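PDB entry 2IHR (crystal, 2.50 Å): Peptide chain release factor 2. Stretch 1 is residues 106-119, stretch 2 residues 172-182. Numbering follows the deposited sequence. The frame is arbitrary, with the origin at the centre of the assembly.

Stretch 1 106-119: LLNFPHAEKNAILT
Stretch 2, residues 172-182: KGENAYGLLSP

The contact joins the loop around Leu-107 to Lys-114 and the strand that follows to the start of a helix, burying 723 Å² summed over both sides. The strand and helix 176-180 approach to 6.2 Å between axes, their N-to-C directions 51° apart.

Backbone sets the register. A type I turn from His-111 to Lys-114 presents successive carbonyls to the amides of the N-cap Asn-175 and of Tyr-177 and Gly-178, near the helix start, while Ala-176 N is bonded to Gly-173 O (3.2 Å) in its own turn. The register rests mainly on Asn-175 N to Glu-113 O (3.0 Å) and Tyr-177 N to Lys-114 O (2.8 Å); Gly-178 N also donates to Ala-112 O (3.0 Å), an atom less surely placed. In the other stretch, a type II turn from Gly-173 to Ala-176 places Asn-175 at phi/psi 63/31. Its m side chain makes no capping bond; Asn-175 ND2 instead donates to Glu-174 OE2 at 3.1 Å.

Glycine suits position 178 because the backbones come so close, with Ala-112 CA and Gly-178 CA 3.7 Å apart; a CB there would lie 2.8 Å from Ala-112 O. The space is used by Phe-109, whose off-well chi1 of -9° accompanies a ring that meets Gly-178 CA edge-on, Phe-109 CZ to Gly-178 CA 3.5 Å. The Phe-109 backbone precedes a cis peptide bond to Pro-110. Leu-107, m,t, sets its CD2 4.0 Å from Gly-178 C and its CD1 4.1 Å from CD2 of Leu-179, also m,t.

Tyr-177 takes chi1 t, chi2 58°, with CE2 4.2 Å from Phe-109 CE1 and its edge toward Ala-112 N and Ala-116 CB. Small side chains let strand and helix close in: Ala-116 CB sits 4.0 Å from Ala-176 CB and 4.2 Å from Leu-180 CD1. Farther along, Leu-118, chi1 t, brings CD1 to 4.2 Å from CD2 of m,t Leu-180. Ile-117, between Ala-116 and Leu-118, points its CB away from the helix.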

# COMPACT_ATOMS: atom_id res chain seq x y z
N LEU A 106 -4.62 7.92 -9.27
CA LEU A 106 -3.35 7.29 -8.91
C LEU A 106 -3.54 6.03 -8.05
O LEU A 106 -2.67 5.15 -8.00
CB LEU A 106 -2.46 8.28 -8.15
CG LEU A 106 -1.70 9.27 -9.03
CD1 LEU A 106 -1.05 10.29 -8.11
CD2 LEU A 106 -0.65 8.54 -9.96
N LEU A 107 -4.70 5.97 -7.41
CA LEU A 107 -5.07 4.87 -6.53
C LEU A 107 -5.97 3.77 -7.08
O LEU A 107 -6.35 2.86 -6.36
CB LEU A 107 -5.70 5.44 -5.25
CG LEU A 107 -4.70 6.03 -4.27
CD1 LEU A 107 -5.41 6.53 -3.04
CD2 LEU A 107 -3.67 4.96 -3.92
N ASN A 108 -6.32 3.81 -8.35
CA ASN A 108 -7.16 2.73 -8.82
C ASN A 108 -6.35 1.63 -9.52
O ASN A 108 -5.99 1.78 -10.69
CB ASN A 108 -8.23 3.25 -9.77
CG ASN A 108 -7.73 3.43 -11.19
OD1 ASN A 108 -8.35 2.95 -12.14
ND2 ASN A 108 -6.62 4.13 -11.34
N PHE A 109 -6.02 0.53 -8.85
CA PHE A 109 -5.30 -0.46 -9.64
C PHE A 109 -6.22 -1.67 -10.01
O PHE A 109 -6.79 -1.66 -11.14
CB PHE A 109 -3.91 -0.88 -9.10
CG PHE A 109 -3.38 -0.04 -7.95
CD1 PHE A 109 -3.14 -0.65 -6.71
CD2 PHE A 109 -3.14 1.31 -8.08
CE1 PHE A 109 -2.69 0.05 -5.63
CE2 PHE A 109 -2.67 2.07 -6.97
CZ PHE A 109 -2.45 1.43 -5.74
N PRO A 110 -6.51 -2.66 -9.15
CA PRO A 110 -6.62 -3.51 -7.97
C PRO A 110 -6.74 -2.98 -6.61
O PRO A 110 -6.69 -1.78 -6.39
CB PRO A 110 -5.46 -4.48 -8.16
CG PRO A 110 -5.81 -4.89 -9.53
CD PRO A 110 -5.85 -3.51 -10.18
N HIS A 111 -6.90 -3.96 -5.73
CA HIS A 111 -7.10 -3.81 -4.29
C HIS A 111 -6.60 -2.61 -3.50
O HIS A 111 -6.56 -2.66 -2.26
CB HIS A 111 -6.62 -5.09 -3.63
CG HIS A 111 -7.12 -6.34 -4.28
ND1 HIS A 111 -6.42 -7.00 -5.28
CD2 HIS A 111 -8.26 -7.04 -4.08
CE1 HIS A 111 -7.11 -8.07 -5.65
NE2 HIS A 111 -8.23 -8.11 -4.95
N ALA A 112 -6.21 -1.55 -4.21
CA ALA A 112 -5.74 -0.32 -3.64
C ALA A 112 -6.55 0.08 -2.41
O ALA A 112 -6.04 0.67 -1.45
CB ALA A 112 -5.86 0.75 -4.68
N GLU A 113 -7.83 -0.26 -2.46
CA GLU A 113 -8.79 0.02 -1.41
C GLU A 113 -8.59 -0.83 -0.13
O GLU A 113 -8.85 -0.38 1.00
CB GLU A 113 -10.15 -0.27 -2.00
CG GLU A 113 -10.05 -1.43 -2.99
CD GLU A 113 -11.35 -2.15 -3.20
OE1 GLU A 113 -12.26 -1.99 -2.35
OE2 GLU A 113 -11.47 -2.90 -4.20
N LYS A 114 -8.14 -2.06 -0.31
CA LYS A 114 -7.96 -2.99 0.80
C LYS A 114 -6.92 -2.65 1.86
O LYS A 114 -5.98 -1.90 1.62
CB LYS A 114 -7.70 -4.41 0.27
CG LYS A 114 -8.94 -5.34 0.28
CD LYS A 114 -9.75 -5.27 -1.02
CE LYS A 114 -11.03 -6.12 -0.95
NZ LYS A 114 -11.56 -6.49 -2.30
N ASN A 115 -7.10 -3.23 3.04
CA ASN A 115 -6.15 -3.02 4.10
C ASN A 115 -4.85 -3.64 3.67
O ASN A 115 -4.81 -4.39 2.69
CB ASN A 115 -6.66 -3.60 5.38
CG ASN A 115 -7.90 -2.90 5.83
OD1 ASN A 115 -8.43 -3.18 6.90
ND2 ASN A 115 -8.39 -1.97 5.01
N ALA A 116 -3.78 -3.33 4.39
CA ALA A 116 -2.47 -3.80 4.01
C ALA A 116 -1.72 -4.67 5.00
O ALA A 116 -1.83 -4.51 6.23
CB ALA A 116 -1.64 -2.59 3.63
N ILE A 117 -0.99 -5.63 4.43
CA ILE A 117 -0.14 -6.56 5.18
C ILE A 117 1.28 -6.19 4.74
O ILE A 117 1.69 -6.47 3.60
CB ILE A 117 -0.38 -8.01 4.80
CG1 ILE A 117 -1.85 -8.37 5.03
CG2 ILE A 117 0.58 -8.92 5.60
CD1 ILE A 117 -2.30 -9.65 4.34
N LEU A 118 1.99 -5.52 5.65
CA LEU A 118 3.35 -5.03 5.43
C LEU A 118 4.32 -5.86 6.29
O LEU A 118 4.07 -6.09 7.50
CB LEU A 118 3.41 -3.53 5.77
CG LEU A 118 4.76 -2.76 5.71
CD1 LEU A 118 4.56 -1.35 5.12
CD2 LEU A 118 5.38 -2.72 7.10
N THR A 119 5.40 -6.33 5.66
CA THR A 119 6.38 -7.17 6.35
C THR A 119 7.81 -6.65 6.19
O THR A 119 8.23 -6.29 5.09
CB THR A 119 6.37 -8.63 5.78
OG1 THR A 119 5.03 -9.06 5.55
CG2 THR A 119 7.07 -9.58 6.74
N LYS A 172 -5.05 -1.23 8.91
CA LYS A 172 -6.45 -1.13 8.55
C LYS A 172 -6.96 0.30 8.35
O LYS A 172 -6.92 1.13 9.25
CB LYS A 172 -7.27 -1.85 9.61
CG LYS A 172 -6.77 -3.26 9.96
CD LYS A 172 -7.50 -3.75 11.18
CE LYS A 172 -7.51 -5.26 11.25
NZ LYS A 172 -8.59 -5.78 12.15
N GLY A 173 -7.46 0.56 7.14
CA GLY A 173 -7.97 1.87 6.78
C GLY A 173 -8.15 1.89 5.27
O GLY A 173 -7.62 1.02 4.56
N GLU A 174 -8.89 2.88 4.78
CA GLU A 174 -9.17 3.00 3.36
C GLU A 174 -7.90 3.20 2.55
O GLU A 174 -7.11 4.10 2.83
CB GLU A 174 -10.19 4.13 3.12
CG GLU A 174 -9.80 5.22 2.12
CD GLU A 174 -8.76 6.19 2.67
OE1 GLU A 174 -8.88 6.57 3.85
OE2 GLU A 174 -7.84 6.56 1.91
N ASN A 175 -7.70 2.34 1.56
CA ASN A 175 -6.53 2.45 0.71
C ASN A 175 -5.22 2.28 1.42
O ASN A 175 -4.23 2.89 1.03
CB ASN A 175 -6.50 3.81 0.03
CG ASN A 175 -7.64 4.00 -0.91
OD1 ASN A 175 -7.82 3.22 -1.86
ND2 ASN A 175 -8.43 5.04 -0.67
N ALA A 176 -5.22 1.46 2.47
CA ALA A 176 -4.00 1.20 3.20
C ALA A 176 -3.06 0.54 2.18
O ALA A 176 -1.97 1.04 1.93
CB ALA A 176 -4.29 0.28 4.36
N TYR A 177 -3.49 -0.56 1.57
CA TYR A 177 -2.68 -1.24 0.58
C TYR A 177 -2.15 -0.30 -0.50
O TYR A 177 -0.94 -0.16 -0.72
CB TYR A 177 -3.47 -2.32 -0.11
CG TYR A 177 -2.60 -3.01 -1.12
CD1 TYR A 177 -1.41 -3.60 -0.72
CD2 TYR A 177 -2.89 -2.95 -2.49
CE1 TYR A 177 -0.51 -4.11 -1.66
CE2 TYR A 177 -1.98 -3.45 -3.44
CZ TYR A 177 -0.80 -4.02 -3.00
OH TYR A 177 0.15 -4.44 -3.89
N GLY A 178 -3.07 0.33 -1.22
CA GLY A 178 -2.68 1.26 -2.27
C GLY A 178 -1.56 2.25 -1.91
O GLY A 178 -0.54 2.31 -2.59
N LEU A 179 -1.79 3.03 -0.86
CA LEU A 179 -0.81 4.01 -0.38
C LEU A 179 0.53 3.39 -0.03
O LEU A 179 1.57 3.88 -0.44
CB LEU A 179 -1.32 4.74 0.86
CG LEU A 179 -2.58 5.57 0.57
CD1 LEU A 179 -3.08 6.17 1.88
CD2 LEU A 179 -2.27 6.66 -0.44
N LEU A 180 0.49 2.32 0.76
CA LEU A 180 1.69 1.64 1.19
C LEU A 180 2.36 0.80 0.10
O LEU A 180 3.55 0.45 0.20
CB LEU A 180 1.35 0.73 2.37
CG LEU A 180 1.23 1.49 3.67
CD1 LEU A 180 0.81 0.60 4.87
CD2 LEU A 180 2.60 2.15 3.89
N SER A 181 1.59 0.49 -0.93
CA SER A 181 2.08 -0.37 -1.99
C SER A 181 3.40 0.04 -2.68
O SER A 181 4.24 -0.81 -2.94
CB SER A 181 0.93 -0.64 -3.00
OG SER A 181 0.60 0.45 -3.85
N PRO A 182 3.64 1.33 -2.93
CA PRO A 182 4.88 1.72 -3.60
C PRO A 182 6.09 1.74 -2.67
O PRO A 182 7.17 2.22 -3.03
CB PRO A 182 4.57 3.11 -4.10
CG PRO A 182 3.71 3.67 -2.98
CD PRO A 182 2.78 2.51 -2.71